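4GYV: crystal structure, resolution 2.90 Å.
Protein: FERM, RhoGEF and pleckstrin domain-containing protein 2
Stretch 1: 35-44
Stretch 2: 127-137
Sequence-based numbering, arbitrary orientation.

Stretch 1, residues 35-44: SVLIKEEAMP
Stretch 2 127-137: KKLEAVYKEFE

Stretch 1 carries the final part of a helix that begins earlier in the chain, then a turn and a short extended exit; stretch 2 is helical along its length. The axes of helix 35-39 and helix 127-137 approach to 10.7 Å, with N-to-C directions at 143°, so the two helices run roughly antiparallel. The register is set by two CA pairs: Val 36 CA lies 7.6 Å from Phe 136 CA, and Ala 42 CA lies 5.2 Å from Leu 129 CA.

The helix of stretch 1 closes in a Schellman motif. Glu 41 takes phi/psi 49/44, and the turn folds back through Ala 42 N to Leu 37 O (3.3 Å) and Glu 41 N to Ile 38 O (3.1 Å). Ala 42 (-94/-15) and Met 43 (-118/134) then lead to Pro 44 (-57/142), the N-cap of a following helix. In stretch 2, i to i+4 bonds such as Phe 136 N to Val 132 O (2.9 Å) keep Lys 128, Val 132 and Phe 136 on the side facing stretch 1.

Val 132 (chi1 174°, t) is central. Val 132 CG1 meets Val 36 CG1 at 3.4 Å, a tight apolar contact, while Val 132 CG2 lies 3.6 Å from Ala 42 CB and 3.8 Å from Glu 40 CG. Val 36, also t at 155°, places its other methyl, CG2, 4.1 Å from Phe 136 CD1; the approach to the ring is oblique. Phe 136 has chi1 -175° (t) and chi2 63°.

Leu 129 starts sideways, but chi1 173° (t) and chi2 70° (p) bring its end nearer to stretch 1. There Leu 129 CD1 gathers three apolar partners: Met 43 CE at 3.8 Å, Leu 37 CD2 at 4.1 Å and Ala 42 CB at 4.3 Å. Leu 37 (m, t; -83°, -171°) and Met 43, modelled as selenomethionine (t, t, m; -163°, 175°, -87°), likewise leave sideways and bend nearer at their ends. The small Ala 42 side chain points toward stretch 2, consistent with the close backbone approach here.

Lys 128 supplies the polar link. All four chi angles are t (174°, 172°, 180°, -178°), and this extended chain carries Lys 128 NZ to the closing turn of stretch 1, where it donates a weak hydrogen bond to Glu 40 O at 3.2 Å. A carbonyl near a helix C-terminus is a natural acceptor for an ammonium group. Glu 40 itself has chi1 -131°, between wells, with chi2 71° (p); its CG packs against Val 132. Together the stretches bury 437 Å², summed over both sides, mostly through aliphatic contacts.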

# COMPACT_ATOMS: atom_id res chain seq x y z
N SER A 35 7.40 17.86 4.14
CA SER A 35 6.59 18.58 3.17
C SER A 35 5.94 19.81 3.80
O SER A 35 6.05 20.93 3.30
CB SER A 35 5.52 17.67 2.62
OG SER A 35 5.14 18.06 1.32
N VAL A 36 5.27 19.57 4.92
CA VAL A 36 4.56 20.63 5.64
C VAL A 36 5.53 21.65 6.23
O VAL A 36 5.31 22.85 6.13
CB VAL A 36 3.67 20.03 6.75
CG1 VAL A 36 3.43 21.03 7.82
CG2 VAL A 36 2.34 19.62 6.18
N LEU A 37 6.61 21.16 6.84
CA LEU A 37 7.61 22.02 7.45
C LEU A 37 8.21 23.03 6.48
O LEU A 37 8.53 24.18 6.84
CB LEU A 37 8.74 21.17 8.01
CG LEU A 37 8.58 20.53 9.38
CD1 LEU A 37 9.91 19.94 9.78
CD2 LEU A 37 8.14 21.56 10.36
N ILE A 38 8.40 22.58 5.24
CA ILE A 38 8.95 23.40 4.18
C ILE A 38 7.91 24.38 3.67
O ILE A 38 8.19 25.58 3.54
CB ILE A 38 9.44 22.51 3.02
CG1 ILE A 38 10.76 21.86 3.41
CG2 ILE A 38 9.63 23.29 1.74
CD1 ILE A 38 11.32 20.99 2.31
N LYS A 39 6.71 23.88 3.39
CA LYS A 39 5.62 24.73 2.88
C LYS A 39 5.28 25.87 3.83
O LYS A 39 4.90 26.96 3.39
CB LYS A 39 4.37 23.89 2.61
CG LYS A 39 3.23 24.71 2.10
CD LYS A 39 1.90 24.04 2.27
CE LYS A 39 0.74 24.98 1.96
NZ LYS A 39 -0.57 24.29 2.09
N GLU A 40 5.41 25.62 5.12
CA GLU A 40 5.07 26.59 6.14
C GLU A 40 6.29 27.38 6.66
O GLU A 40 6.13 28.31 7.44
CB GLU A 40 4.37 25.87 7.30
CG GLU A 40 3.07 26.53 7.76
CD GLU A 40 1.94 26.38 6.75
OE1 GLU A 40 1.87 25.33 6.08
OE2 GLU A 40 1.13 27.33 6.65
N GLU A 41 7.48 27.00 6.22
CA GLU A 41 8.72 27.66 6.64
C GLU A 41 8.80 27.82 8.16
O GLU A 41 9.18 28.86 8.68
CB GLU A 41 8.88 29.01 5.93
CG GLU A 41 8.80 28.90 4.41
CD GLU A 41 8.97 30.23 3.67
OE1 GLU A 41 9.56 30.24 2.57
OE2 GLU A 41 8.49 31.27 4.19
N ALA A 42 8.43 26.75 8.85
CA ALA A 42 8.18 26.81 10.28
C ALA A 42 9.37 26.43 11.15
O ALA A 42 9.38 26.68 12.35
CB ALA A 42 7.02 25.91 10.62
N MSE A 43 10.37 25.81 10.55
CA MSE A 43 11.51 25.37 11.32
C MSE A 43 12.80 26.04 10.88
O MSE A 43 13.08 26.16 9.68
CB MSE A 43 11.63 23.86 11.22
CG MSE A 43 12.49 23.23 12.29
SE MSE A 43 12.43 21.28 12.12
CE MSE A 43 10.85 20.89 13.19
N PRO A 44 13.59 26.52 11.86
CA PRO A 44 14.92 27.12 11.68
C PRO A 44 15.81 26.12 10.97
O PRO A 44 15.70 24.93 11.27
CB PRO A 44 15.41 27.31 13.10
CG PRO A 44 14.17 27.36 13.93
CD PRO A 44 13.17 26.51 13.27
N LYS A 127 5.27 29.76 18.94
CA LYS A 127 3.83 29.57 18.75
C LYS A 127 3.49 29.08 17.34
O LYS A 127 2.48 28.41 17.15
CB LYS A 127 3.05 30.87 19.11
N LYS A 128 4.35 29.38 16.37
CA LYS A 128 4.10 28.98 14.98
C LYS A 128 4.49 27.53 14.65
O LYS A 128 3.74 26.82 13.97
CB LYS A 128 4.79 29.94 14.00
CG LYS A 128 4.67 29.47 12.55
CD LYS A 128 5.18 30.50 11.55
CE LYS A 128 5.04 29.98 10.12
NZ LYS A 128 5.56 30.94 9.09
N LEU A 129 5.65 27.10 15.11
CA LEU A 129 6.05 25.71 14.91
C LEU A 129 5.07 24.83 15.64
O LEU A 129 4.68 23.77 15.14
CB LEU A 129 7.47 25.45 15.42
CG LEU A 129 7.94 23.99 15.40
CD1 LEU A 129 8.14 23.50 13.99
CD2 LEU A 129 9.21 23.82 16.20
N GLU A 130 4.66 25.26 16.84
CA GLU A 130 3.71 24.47 17.62
C GLU A 130 2.43 24.25 16.82
O GLU A 130 1.92 23.13 16.75
CB GLU A 130 3.39 25.15 18.94
CG GLU A 130 2.46 24.32 19.82
CD GLU A 130 1.99 25.08 21.04
OE1 GLU A 130 1.35 24.46 21.91
OE2 GLU A 130 2.26 26.31 21.14
N ALA A 131 1.94 25.31 16.19
CA ALA A 131 0.73 25.27 15.37
C ALA A 131 0.84 24.29 14.22
O ALA A 131 -0.12 23.56 13.92
CB ALA A 131 0.43 26.63 14.84
N VAL A 132 2.00 24.29 13.56
CA VAL A 132 2.26 23.36 12.46
C VAL A 132 2.22 21.90 12.89
O VAL A 132 1.67 21.06 12.16
CB VAL A 132 3.60 23.66 11.80
CG1 VAL A 132 3.92 22.60 10.78
CG2 VAL A 132 3.56 25.04 11.17
N TYR A 133 2.81 21.60 14.05
CA TYR A 133 2.69 20.29 14.69
C TYR A 133 1.23 19.93 14.90
O TYR A 133 0.76 18.88 14.44
CB TYR A 133 3.36 20.30 16.06
CG TYR A 133 4.73 19.68 16.14
CD1 TYR A 133 4.89 18.34 16.44
CD2 TYR A 133 5.86 20.45 15.96
CE1 TYR A 133 6.15 17.78 16.53
CE2 TYR A 133 7.12 19.90 16.06
CZ TYR A 133 7.26 18.57 16.34
OH TYR A 133 8.55 18.04 16.43
N LYS A 134 0.51 20.80 15.59
CA LYS A 134 -0.88 20.55 15.96
C LYS A 134 -1.69 20.20 14.72
O LYS A 134 -2.47 19.24 14.73
CB LYS A 134 -1.45 21.77 16.69
CG LYS A 134 -2.85 21.59 17.28
CD LYS A 134 -3.16 22.70 18.29
CE LYS A 134 -4.60 22.61 18.81
NZ LYS A 134 -4.93 23.63 19.86
N GLU A 135 -1.45 20.92 13.63
CA GLU A 135 -2.21 20.72 12.41
C GLU A 135 -1.79 19.44 11.71
O GLU A 135 -2.64 18.72 11.16
CB GLU A 135 -2.05 21.91 11.47
CG GLU A 135 -2.74 21.75 10.10
CD GLU A 135 -4.27 21.89 10.14
OE1 GLU A 135 -4.92 21.45 9.16
OE2 GLU A 135 -4.82 22.45 11.13
N PHE A 136 -0.49 19.15 11.73
CA PHE A 136 -0.00 17.95 11.08
C PHE A 136 -0.55 16.73 11.79
O PHE A 136 -0.92 15.74 11.15
CB PHE A 136 1.52 17.90 11.05
CG PHE A 136 2.06 16.73 10.28
CD1 PHE A 136 1.81 16.61 8.91
CD2 PHE A 136 2.81 15.74 10.90
CE1 PHE A 136 2.29 15.52 8.20
CE2 PHE A 136 3.29 14.66 10.20
CZ PHE A 136 3.04 14.54 8.86
N GLU A 137 -0.63 16.80 13.11
CA GLU A 137 -1.04 15.64 13.88
C GLU A 137 -2.51 15.29 13.66
O GLU A 137 -2.95 14.18 13.97
CB GLU A 137 -0.66 15.80 15.35
CG GLU A 137 0.86 15.90 15.55
CD GLU A 137 1.32 15.92 17.00
OE1 GLU A 137 0.55 16.35 17.90
OE2 GLU A 137 2.47 15.51 17.24